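Arginase (RocF) (Helicobacter pylori, PDB 4G3H) probably catalyses the hydrolysis of L-arginine to L-ornithine and urea, as a member of the arginase family that binds two manganese ions per subunit. Local coordinates at residues M1-G5 with T41-E45; L28-H32 with L302-N307; L113-A119 with V180-S186; H118-T123 with H133-G138. All blocks are in the same frame, centred on the assembly; numbering follows the deposited sequence.

Contact 1: residues M1-G5 with T41-E45; sequences MILVG and TITQE
The first strand of the fold, 2-8, pairs in parallel with strand 44-50, an outermost strand of the central sheet. With helix 16-30 between them, the two form a beta-alpha-beta crossover at the edge of the sheet. M1-G5 runs extended. M1 stands nearest I42, with 4.6 Å between CA atoms, and L3 bridges E45, with CA atoms 4.8 Å apart. Segment 41-45 has one extra residue between these pairs: two steps from M1 to L3 match three from I42 to E45. T41 O accepts M1 N at 2.9 Å. I42 sets CG2 3.7 Å from CB of L3, and its CA makes a CA-H...O contact of 3.4 Å with M1 O. T43 N donates to M1 O at 3.0 Å, while its hydroxyl bonds to E82. Q44 O receives L3 N at 2.9 Å in a nearly straight bond, and Q44 CB lies 3.8 Å from I2 CD1. E45 ends the segment with its CA 3.4 Å from L3 O, and its side chain turns to a salt bridge with R25. Direct bonding across the contact is therefore all backbone to backbone, and the pairing does not depend on the polar ends of T43 and E45.

Contact 2: residues L28-H32 with L302-N307; sequences LSATH and LDLIIN
H32 reaches across to the C-terminal helix 293-309 from just beyond the end of helix 16-30. Residues 302-307 are regular helix, with I306 N to L302 O and N307 N to D303 O both at 2.8 Å. CA atoms lie 8.7 Å apart for L28 and L302, and 8.0 Å apart for H32 and I306. H32 adopts chi1 -60° (m) and chi2 -78°, which brings the ring up to helix 293-309. NE2 of H32 donates to OD1 of D303 at 2.6 Å. D303 is also m (chi1 -68°); its CB points sideways, but the carboxylate end comes close to the ring. Over one face of that ring sits I306, whose CG2 is 3.8 Å from the centroid, a CH-pi contact. I306 is in the m, t rotamer. Its CD1 lies 4.0 Å from CD2 of L28, itself m, t. CD1 of L28 is 4.4 Å from CD2 of L302, which has chi1 -94°, between wells. A water lies 3.1 Å from OG1 of T31 and donates to OD1 of D303 at 3.0 Å. The arrangement is a His-carboxylate hydrogen bond beside apolar packing. It joins the first long helix of the arginase fold to the last.

Contact 3: residues L113-A119 with V180-S186; sequences LYLDAHA and VYFGVRS. With MN (manganese (II) ion), chain F; MN (manganese (II) ion), chain E.
This is a buried parallel strand pair in the central sheet, continued by loops at the metal site. The axes of the short strand segments 113-115 and 180-182 approach to 4.8 Å, at 22°. L113 to L115 pair in order with V180 to F182. Y114 N to V180 O and F182 N to Y114 O are both 2.9 Å; D116 N to F182 O is 3.1 Å. A117 O accepts R185 N at 2.7 Å and S186 N at 2.9 Å. Y181, chi1 -79°, sends OH to A119 O at a very short 2.5 Å. D116 binds the chain F manganese through OD1 at 2.2 Å and the chain E manganese through OD2 at 2.1 Å. D116 OD1 also accepts H118 N at 2.6 Å, an Asx turn. H118 ND1 binds the chain F ion at 2.3 Å, and NE2 bonds to E250. D234 and D236 complete the chain F site, D120 and D234 the chain E site. Such carboxylates at the C-terminal ends of parallel strands mark the arginase binuclear manganese site.

Contact 4: residues H118-T123 with H133-G138; sequences HADIHT and HGMPLG. With MN (manganese (II) ion), chain F; MN (manganese (II) ion), chain E.
Metal coordination comes first. H118 ND1 binds the chain F manganese at 2.3 Å, and D120 OD2 the chain E manganese at 2.3 Å. D116, D234 and D236 supply the remaining protein ligands, Y114 bonds to D120 OD2 and E250 to H118 NE2. The loop after strand 110-115 thus carries ligands of the arginase binuclear manganese site and packs on the start of helix 136-140. Between the segments D120 O accepts only weak bonds, L137 N at 3.2 Å and G138 N at 3.4 Å, just after the N-cap residue M135. D120 has a left-handed backbone (53/37) and chi1 -68°. CA atoms are 4.6 Å apart for D120 and M135, and 3.9 Å for I121 and G138. G138 CA makes a 3.0 Å CA-H...O contact with I121 O, and a side chain there would clash. H133 (chi1 p) bonds through ND1 to G134 O at 2.8 Å. CD2 of H133 lies 4.0 Å from CD2 of H118, the rings oblique. Farther out, L137 CD1 lies 3.3 Å from A119 O. D120 thus holds a manganese with its carboxylate, while its carbonyl only weakly bonds helix 136-140: metal ligand and helix start meet in one residue.

Contacts 1 and 3 lie in the same parallel sheet but on opposite sides of the chain's centre, their own centres about 26 Å apart. Contact 2 adjoins contact 1, with centres about 10 Å apart; I42 N is 3.0 Å from H32 O, a probable hydrogen bond. Contacts 3 and 4 share H118 and A119, and both hold ligands of the two manganese ions. Y114 OH lies 2.5 Å from D120 OD2 between them. The side chain of L302 in contact 2 is about 12 Å from that of the manganese ligand D234, so contact 2 lies outside the site, as does contact 1. Contact 1 stays about 15 Å from contact 3 at the nearest atoms.

Contact 1: residues M1-G5 with T41-E45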
# COMPACT_ATOMS: atom_id res chain seq x y z
N MET A 1 1.02 -14.02 -12.98
CA MET A 1 1.12 -12.87 -12.03
C MET A 1 2.20 -11.89 -12.47
O MET A 1 3.18 -12.28 -13.09
CB MET A 1 1.44 -13.39 -10.62
CG MET A 1 1.34 -12.33 -9.55
SD MET A 1 1.43 -13.02 -7.88
CE MET A 1 -0.03 -14.03 -7.85
N ILE A 2 2.00 -10.61 -12.14
CA ILE A 2 2.96 -9.56 -12.48
C ILE A 2 3.60 -9.02 -11.20
O ILE A 2 2.90 -8.66 -10.25
CB ILE A 2 2.27 -8.36 -13.19
CG1 ILE A 2 1.47 -8.83 -14.41
CG2 ILE A 2 3.33 -7.34 -13.62
CD1 ILE A 2 2.30 -9.44 -15.51
N LEU A 3 4.92 -8.96 -11.17
CA LEU A 3 5.62 -8.43 -10.01
C LEU A 3 6.15 -7.05 -10.39
O LEU A 3 6.98 -6.92 -11.30
CB LEU A 3 6.79 -9.33 -9.60
CG LEU A 3 7.70 -8.76 -8.50
CD1 LEU A 3 6.91 -8.53 -7.21
CD2 LEU A 3 8.85 -9.72 -8.24
N VAL A 4 5.65 -6.02 -9.70
CA VAL A 4 6.07 -4.65 -9.95
C VAL A 4 7.01 -4.20 -8.84
O VAL A 4 6.68 -4.30 -7.66
CB VAL A 4 4.86 -3.68 -10.00
CG1 VAL A 4 5.33 -2.27 -10.31
CG2 VAL A 4 3.85 -4.15 -11.05
N GLY A 5 8.19 -3.73 -9.22
CA GLY A 5 9.16 -3.27 -8.24
C GLY A 5 9.45 -1.79 -8.43
O GLY A 5 9.92 -1.39 -9.49
N THR A 41 4.79 -18.90 -11.94
CA THR A 41 3.78 -18.04 -11.34
C THR A 41 3.94 -16.58 -11.76
O THR A 41 2.99 -15.97 -12.27
CB THR A 41 3.82 -18.14 -9.80
OG1 THR A 41 3.54 -19.49 -9.41
CG2 THR A 41 2.79 -17.22 -9.16
N ILE A 42 5.12 -16.02 -11.54
CA ILE A 42 5.38 -14.63 -11.92
C ILE A 42 5.93 -14.64 -13.34
O ILE A 42 7.06 -15.08 -13.58
CB ILE A 42 6.41 -13.98 -10.96
CG1 ILE A 42 5.84 -13.95 -9.54
CG2 ILE A 42 6.72 -12.55 -11.43
CD1 ILE A 42 6.81 -13.45 -8.50
N THR A 43 5.12 -14.17 -14.28
CA THR A 43 5.48 -14.17 -15.70
C THR A 43 6.21 -12.90 -16.11
O THR A 43 6.78 -12.83 -17.20
CB THR A 43 4.24 -14.30 -16.59
OG1 THR A 43 3.42 -13.13 -16.44
CG2 THR A 43 3.42 -15.53 -16.20
N GLN A 44 6.21 -11.90 -15.25
CA GLN A 44 6.87 -10.66 -15.59
C GLN A 44 7.29 -9.85 -14.37
O GLN A 44 6.50 -9.64 -13.45
CB GLN A 44 5.94 -9.83 -16.48
CG GLN A 44 6.39 -8.40 -16.72
CD GLN A 44 5.44 -7.62 -17.61
OE1 GLN A 44 5.29 -6.41 -17.47
NE2 GLN A 44 4.80 -8.32 -18.54
N GLU A 45 8.54 -9.41 -14.39
CA GLU A 45 9.08 -8.58 -13.33
C GLU A 45 9.30 -7.19 -13.93
O GLU A 45 10.20 -7.01 -14.75
CB GLU A 45 10.42 -9.12 -12.81
CG GLU A 45 11.13 -8.17 -11.85
CD GLU A 45 12.62 -8.45 -11.71
OE1 GLU A 45 13.17 -9.20 -12.54
OE2 GLU A 45 13.25 -7.89 -10.78

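Contact 2: residues L28-H32 with L302-N307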
# COMPACT_ATOMS: atom_id res chain seq x y z
N LEU A 28 12.33 -13.52 -5.16
CA LEU A 28 11.22 -13.91 -5.88
C LEU A 28 11.52 -14.56 -7.29
O LEU A 28 10.93 -15.35 -7.68
CB LEU A 28 10.15 -12.89 -5.90
CG LEU A 28 9.44 -12.45 -4.69
CD1 LEU A 28 8.61 -11.41 -4.81
CD2 LEU A 28 8.89 -13.49 -4.08
N SER A 29 12.48 -14.04 -7.93
CA SER A 29 12.89 -14.42 -9.16
C SER A 29 13.36 -15.81 -9.24
O SER A 29 13.11 -16.41 -10.03
CB SER A 29 13.96 -13.51 -9.51
OG SER A 29 14.19 -13.42 -10.71
N ALA A 30 14.07 -16.22 -8.27
CA ALA A 30 14.45 -17.50 -8.01
C ALA A 30 13.36 -18.46 -7.74
O ALA A 30 13.50 -19.49 -7.97
CB ALA A 30 15.45 -17.57 -7.00
N THR A 31 12.34 -18.07 -7.08
CA THR A 31 11.33 -18.94 -6.77
C THR A 31 10.06 -18.91 -7.53
O THR A 31 10.02 -19.53 -8.46
CB THR A 31 10.99 -18.70 -5.34
OG1 THR A 31 10.54 -17.44 -5.00
CG2 THR A 31 11.97 -18.97 -4.56
N HIS A 32 9.17 -18.05 -7.24
CA HIS A 32 7.91 -17.75 -7.85
C HIS A 32 8.07 -17.26 -9.37
O HIS A 32 7.34 -17.46 -10.16
CB HIS A 32 7.00 -16.85 -7.09
CG HIS A 32 6.59 -17.32 -5.77
ND1 HIS A 32 5.65 -18.22 -5.56
CD2 HIS A 32 7.02 -16.96 -4.59
CE1 HIS A 32 5.52 -18.39 -4.30
NE2 HIS A 32 6.32 -17.60 -3.69
N LEU A 302 5.05 -12.79 1.47
CA LEU A 302 4.94 -12.78 0.01
C LEU A 302 4.48 -14.13 -0.54
O LEU A 302 3.59 -14.17 -1.40
CB LEU A 302 6.27 -12.35 -0.62
CG LEU A 302 6.50 -10.86 -0.98
CD1 LEU A 302 5.47 -9.95 -0.32
CD2 LEU A 302 7.92 -10.46 -0.57
N ASP A 303 5.05 -15.24 -0.06
CA ASP A 303 4.63 -16.57 -0.51
C ASP A 303 3.14 -16.76 -0.26
O ASP A 303 2.42 -17.28 -1.11
CB ASP A 303 5.37 -17.69 0.23
CG ASP A 303 6.84 -17.75 -0.11
OD1 ASP A 303 7.21 -17.46 -1.27
OD2 ASP A 303 7.63 -18.10 0.79
N LEU A 304 2.70 -16.36 0.92
CA LEU A 304 1.30 -16.48 1.30
C LEU A 304 0.40 -15.69 0.35
O LEU A 304 -0.64 -16.18 -0.09
CB LEU A 304 1.12 -16.00 2.74
CG LEU A 304 -0.27 -16.04 3.38
CD1 LEU A 304 -0.13 -16.07 4.89
CD2 LEU A 304 -1.08 -14.84 2.95
N ILE A 305 0.79 -14.46 0.04
CA ILE A 305 0.01 -13.62 -0.86
C ILE A 305 -0.00 -14.21 -2.27
O ILE A 305 -1.05 -14.33 -2.91
CB ILE A 305 0.59 -12.21 -0.95
CG1 ILE A 305 0.53 -11.54 0.42
CG2 ILE A 305 -0.17 -11.41 -2.01
CD1 ILE A 305 1.20 -10.18 0.46
N ILE A 306 1.18 -14.57 -2.75
CA ILE A 306 1.32 -15.12 -4.09
C ILE A 306 0.58 -16.44 -4.26
O ILE A 306 -0.16 -16.62 -5.23
CB ILE A 306 2.80 -15.32 -4.43
CG1 ILE A 306 3.49 -13.95 -4.48
CG2 ILE A 306 2.93 -16.03 -5.79
CD1 ILE A 306 5.00 -14.02 -4.63
N ASN A 307 0.76 -17.35 -3.31
CA ASN A 307 0.11 -18.65 -3.38
C ASN A 307 -1.41 -18.59 -3.27
O ASN A 307 -2.10 -19.47 -3.78
CB ASN A 307 0.70 -19.59 -2.33
CG ASN A 307 2.14 -19.98 -2.65
OD1 ASN A 307 2.48 -20.24 -3.81
ND2 ASN A 307 3.00 -20.01 -1.64
O HOH W 1 10.09 -17.25 -1.97

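Contact 3: residues L113-A119 with V180-S186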
# COMPACT_ATOMS: atom_id res chain seq x y z
N LEU A 113 -8.27 -2.04 1.54
CA LEU A 113 -7.90 -2.75 2.76
C LEU A 113 -6.52 -2.18 3.03
O LEU A 113 -5.60 -2.40 2.24
CB LEU A 113 -7.83 -4.26 2.52
CG LEU A 113 -9.16 -4.93 2.15
CD1 LEU A 113 -8.95 -6.38 1.75
CD2 LEU A 113 -10.13 -4.83 3.34
N TYR A 114 -6.40 -1.43 4.12
CA TYR A 114 -5.15 -0.76 4.46
C TYR A 114 -4.59 -1.28 5.78
O TYR A 114 -5.08 -0.92 6.85
CB TYR A 114 -5.42 0.75 4.57
CG TYR A 114 -4.24 1.65 4.28
CD1 TYR A 114 -3.87 1.93 2.96
CD2 TYR A 114 -3.52 2.25 5.31
CE1 TYR A 114 -2.82 2.78 2.68
CE2 TYR A 114 -2.45 3.11 5.03
CZ TYR A 114 -2.11 3.38 3.71
OH TYR A 114 -1.08 4.24 3.40
N LEU A 115 -3.56 -2.12 5.71
CA LEU A 115 -2.93 -2.69 6.90
C LEU A 115 -1.72 -1.83 7.21
O LEU A 115 -0.76 -1.81 6.44
CB LEU A 115 -2.52 -4.14 6.65
CG LEU A 115 -3.69 -5.12 6.52
CD1 LEU A 115 -4.49 -4.81 5.26
CD2 LEU A 115 -3.16 -6.56 6.48
N ASP A 116 -1.76 -1.13 8.34
CA ASP A 116 -0.70 -0.19 8.66
C ASP A 116 -0.78 0.25 10.12
O ASP A 116 -1.84 0.20 10.74
CB ASP A 116 -0.91 1.03 7.75
CG ASP A 116 0.30 1.91 7.63
OD1 ASP A 116 0.98 2.20 8.63
OD2 ASP A 116 0.55 2.36 6.50
N ALA A 117 0.36 0.67 10.67
CA ALA A 117 0.38 1.16 12.04
C ALA A 117 -0.09 2.61 12.00
O ALA A 117 -0.48 3.17 13.02
CB ALA A 117 1.80 1.09 12.60
N HIS A 118 -0.06 3.20 10.80
CA HIS A 118 -0.46 4.60 10.60
C HIS A 118 -1.66 4.78 9.67
O HIS A 118 -1.97 3.92 8.85
CB HIS A 118 0.72 5.40 10.03
CG HIS A 118 2.02 5.14 10.72
ND1 HIS A 118 2.91 4.18 10.29
CD2 HIS A 118 2.57 5.69 11.83
CE1 HIS A 118 3.94 4.14 11.11
NE2 HIS A 118 3.76 5.04 12.05
N ALA A 119 -2.32 5.93 9.80
CA ALA A 119 -3.48 6.26 8.97
C ALA A 119 -3.03 6.89 7.65
O ALA A 119 -3.76 6.85 6.66
CB ALA A 119 -4.40 7.22 9.73
N VAL A 180 -10.81 0.58 4.80
CA VAL A 180 -10.79 -0.14 6.06
C VAL A 180 -9.38 -0.23 6.64
O VAL A 180 -8.49 -0.86 6.05
CB VAL A 180 -11.37 -1.56 5.89
CG1 VAL A 180 -11.48 -2.25 7.25
CG2 VAL A 180 -12.74 -1.49 5.22
N TYR A 181 -9.19 0.40 7.79
CA TYR A 181 -7.90 0.41 8.46
C TYR A 181 -7.72 -0.80 9.38
O TYR A 181 -8.64 -1.17 10.11
CB TYR A 181 -7.75 1.67 9.30
CG TYR A 181 -7.38 2.93 8.54
CD1 TYR A 181 -6.23 2.98 7.75
CD2 TYR A 181 -8.14 4.10 8.70
CE1 TYR A 181 -5.83 4.17 7.14
CE2 TYR A 181 -7.76 5.29 8.09
CZ TYR A 181 -6.60 5.32 7.32
OH TYR A 181 -6.19 6.52 6.77
N PHE A 182 -6.53 -1.39 9.36
CA PHE A 182 -6.22 -2.54 10.20
C PHE A 182 -4.93 -2.27 10.97
O PHE A 182 -3.89 -2.03 10.36
CB PHE A 182 -6.05 -3.80 9.35
CG PHE A 182 -7.30 -4.24 8.64
CD1 PHE A 182 -8.22 -5.08 9.27
CD2 PHE A 182 -7.56 -3.81 7.34
CE1 PHE A 182 -9.38 -5.49 8.61
CE2 PHE A 182 -8.72 -4.21 6.67
CZ PHE A 182 -9.63 -5.06 7.31
N GLY A 183 -5.01 -2.32 12.30
CA GLY A 183 -3.83 -2.11 13.13
C GLY A 183 -3.33 -0.69 13.34
O GLY A 183 -2.27 -0.49 13.93
N VAL A 184 -4.08 0.30 12.87
CA VAL A 184 -3.67 1.70 13.02
C VAL A 184 -3.55 2.06 14.50
O VAL A 184 -4.48 1.86 15.28
CB VAL A 184 -4.68 2.64 12.34
CG1 VAL A 184 -4.30 4.09 12.60
CG2 VAL A 184 -4.72 2.37 10.84
N ARG A 185 -2.40 2.61 14.88
CA ARG A 185 -2.18 2.96 16.28
C ARG A 185 -1.30 4.18 16.51
O ARG A 185 -1.05 4.55 17.65
CB ARG A 185 -1.57 1.76 17.00
CG ARG A 185 -0.37 1.16 16.27
CD ARG A 185 0.16 -0.04 17.02
NE ARG A 185 1.43 -0.54 16.49
CZ ARG A 185 1.56 -1.26 15.38
NH1 ARG A 185 2.76 -1.67 15.00
NH2 ARG A 185 0.50 -1.58 14.64
N SER A 186 -0.82 4.79 15.44
CA SER A 186 0.04 5.96 15.56
C SER A 186 -0.47 7.02 14.61
O SER A 186 -0.26 6.93 13.40
CB SER A 186 1.49 5.59 15.23
OG SER A 186 2.36 6.69 15.39
MN MN F . 3.11 2.87 8.38
MN MN E . 2.05 3.56 5.74
O HOH W 2 -0.83 8.17 10.87

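Contact 4: residues H118-T123 with H133-G138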
# COMPACT_ATOMS: atom_id res chain seq x y z
N HIS A 118 -0.06 3.20 10.80
CA HIS A 118 -0.46 4.60 10.60
C HIS A 118 -1.66 4.78 9.67
O HIS A 118 -1.97 3.92 8.85
CB HIS A 118 0.72 5.40 10.03
CG HIS A 118 2.02 5.14 10.72
ND1 HIS A 118 2.91 4.18 10.29
CD2 HIS A 118 2.57 5.69 11.83
CE1 HIS A 118 3.94 4.14 11.11
NE2 HIS A 118 3.76 5.04 12.05
N ALA A 119 -2.32 5.93 9.80
CA ALA A 119 -3.48 6.26 8.97
C ALA A 119 -3.03 6.89 7.65
O ALA A 119 -3.76 6.85 6.66
CB ALA A 119 -4.40 7.22 9.73
N ASP A 120 -1.84 7.48 7.65
CA ASP A 120 -1.29 8.11 6.44
C ASP A 120 -2.22 9.13 5.80
O ASP A 120 -2.28 9.25 4.57
CB ASP A 120 -0.92 7.05 5.39
CG ASP A 120 0.26 6.18 5.82
OD1 ASP A 120 0.98 6.55 6.76
OD2 ASP A 120 0.46 5.11 5.20
N ILE A 121 -2.95 9.89 6.62
CA ILE A 121 -3.86 10.89 6.10
C ILE A 121 -3.19 12.26 6.03
O ILE A 121 -3.39 13.01 5.07
CB ILE A 121 -5.14 10.97 6.96
CG1 ILE A 121 -5.96 9.69 6.80
CG2 ILE A 121 -5.95 12.20 6.57
CD1 ILE A 121 -7.17 9.60 7.70
N HIS A 122 -2.40 12.58 7.04
CA HIS A 122 -1.72 13.86 7.10
C HIS A 122 -0.25 13.66 7.43
O HIS A 122 0.10 12.89 8.33
CB HIS A 122 -2.37 14.76 8.15
CG HIS A 122 -3.73 15.25 7.78
ND1 HIS A 122 -4.70 15.54 8.72
CD2 HIS A 122 -4.29 15.50 6.57
CE1 HIS A 122 -5.80 15.95 8.10
NE2 HIS A 122 -5.58 15.93 6.80
N THR A 123 0.61 14.37 6.72
CA THR A 123 2.04 14.27 6.95
C THR A 123 2.36 14.67 8.39
O THR A 123 1.93 15.72 8.86
CB THR A 123 2.82 15.20 6.01
OG1 THR A 123 2.59 14.80 4.65
CG2 THR A 123 4.31 15.13 6.31
N HIS A 133 5.95 9.90 8.32
CA HIS A 133 5.15 9.23 7.30
C HIS A 133 4.45 10.23 6.38
O HIS A 133 4.15 11.35 6.78
CB HIS A 133 4.12 8.29 7.95
CG HIS A 133 3.01 9.00 8.66
ND1 HIS A 133 1.95 9.58 7.99
CD2 HIS A 133 2.80 9.22 9.98
CE1 HIS A 133 1.13 10.13 8.87
NE2 HIS A 133 1.62 9.92 10.08
N GLY A 134 4.21 9.81 5.14
CA GLY A 134 3.55 10.66 4.17
C GLY A 134 2.04 10.75 4.34
O GLY A 134 1.50 10.42 5.40
N MET A 135 1.36 11.20 3.29
CA MET A 135 -0.09 11.35 3.33
C MET A 135 -0.78 10.88 2.04
O MET A 135 -1.63 11.58 1.48
CB MET A 135 -0.44 12.82 3.57
CG MET A 135 0.35 13.78 2.70
SD MET A 135 -0.36 15.43 2.65
CE MET A 135 -0.18 15.95 4.35
N PRO A 136 -0.44 9.67 1.57
CA PRO A 136 -1.08 9.17 0.35
C PRO A 136 -2.60 9.09 0.45
O PRO A 136 -3.31 9.45 -0.49
CB PRO A 136 -0.43 7.79 0.15
CG PRO A 136 -0.10 7.37 1.54
CD PRO A 136 0.44 8.64 2.15
N LEU A 137 -3.10 8.63 1.59
CA LEU A 137 -4.55 8.52 1.77
C LEU A 137 -5.20 9.90 1.91
O LEU A 137 -6.34 10.09 1.50
CB LEU A 137 -4.88 7.65 2.99
CG LEU A 137 -4.67 6.14 2.78
CD1 LEU A 137 -5.10 5.38 4.01
CD2 LEU A 137 -5.48 5.67 1.56
N GLY A 138 -4.46 10.85 2.48
CA GLY A 138 -4.98 12.19 2.63
C GLY A 138 -5.20 12.80 1.26
O GLY A 138 -6.09 13.64 1.08
MN MN F . 3.11 2.87 8.38
MN MN E . 2.05 3.56 5.74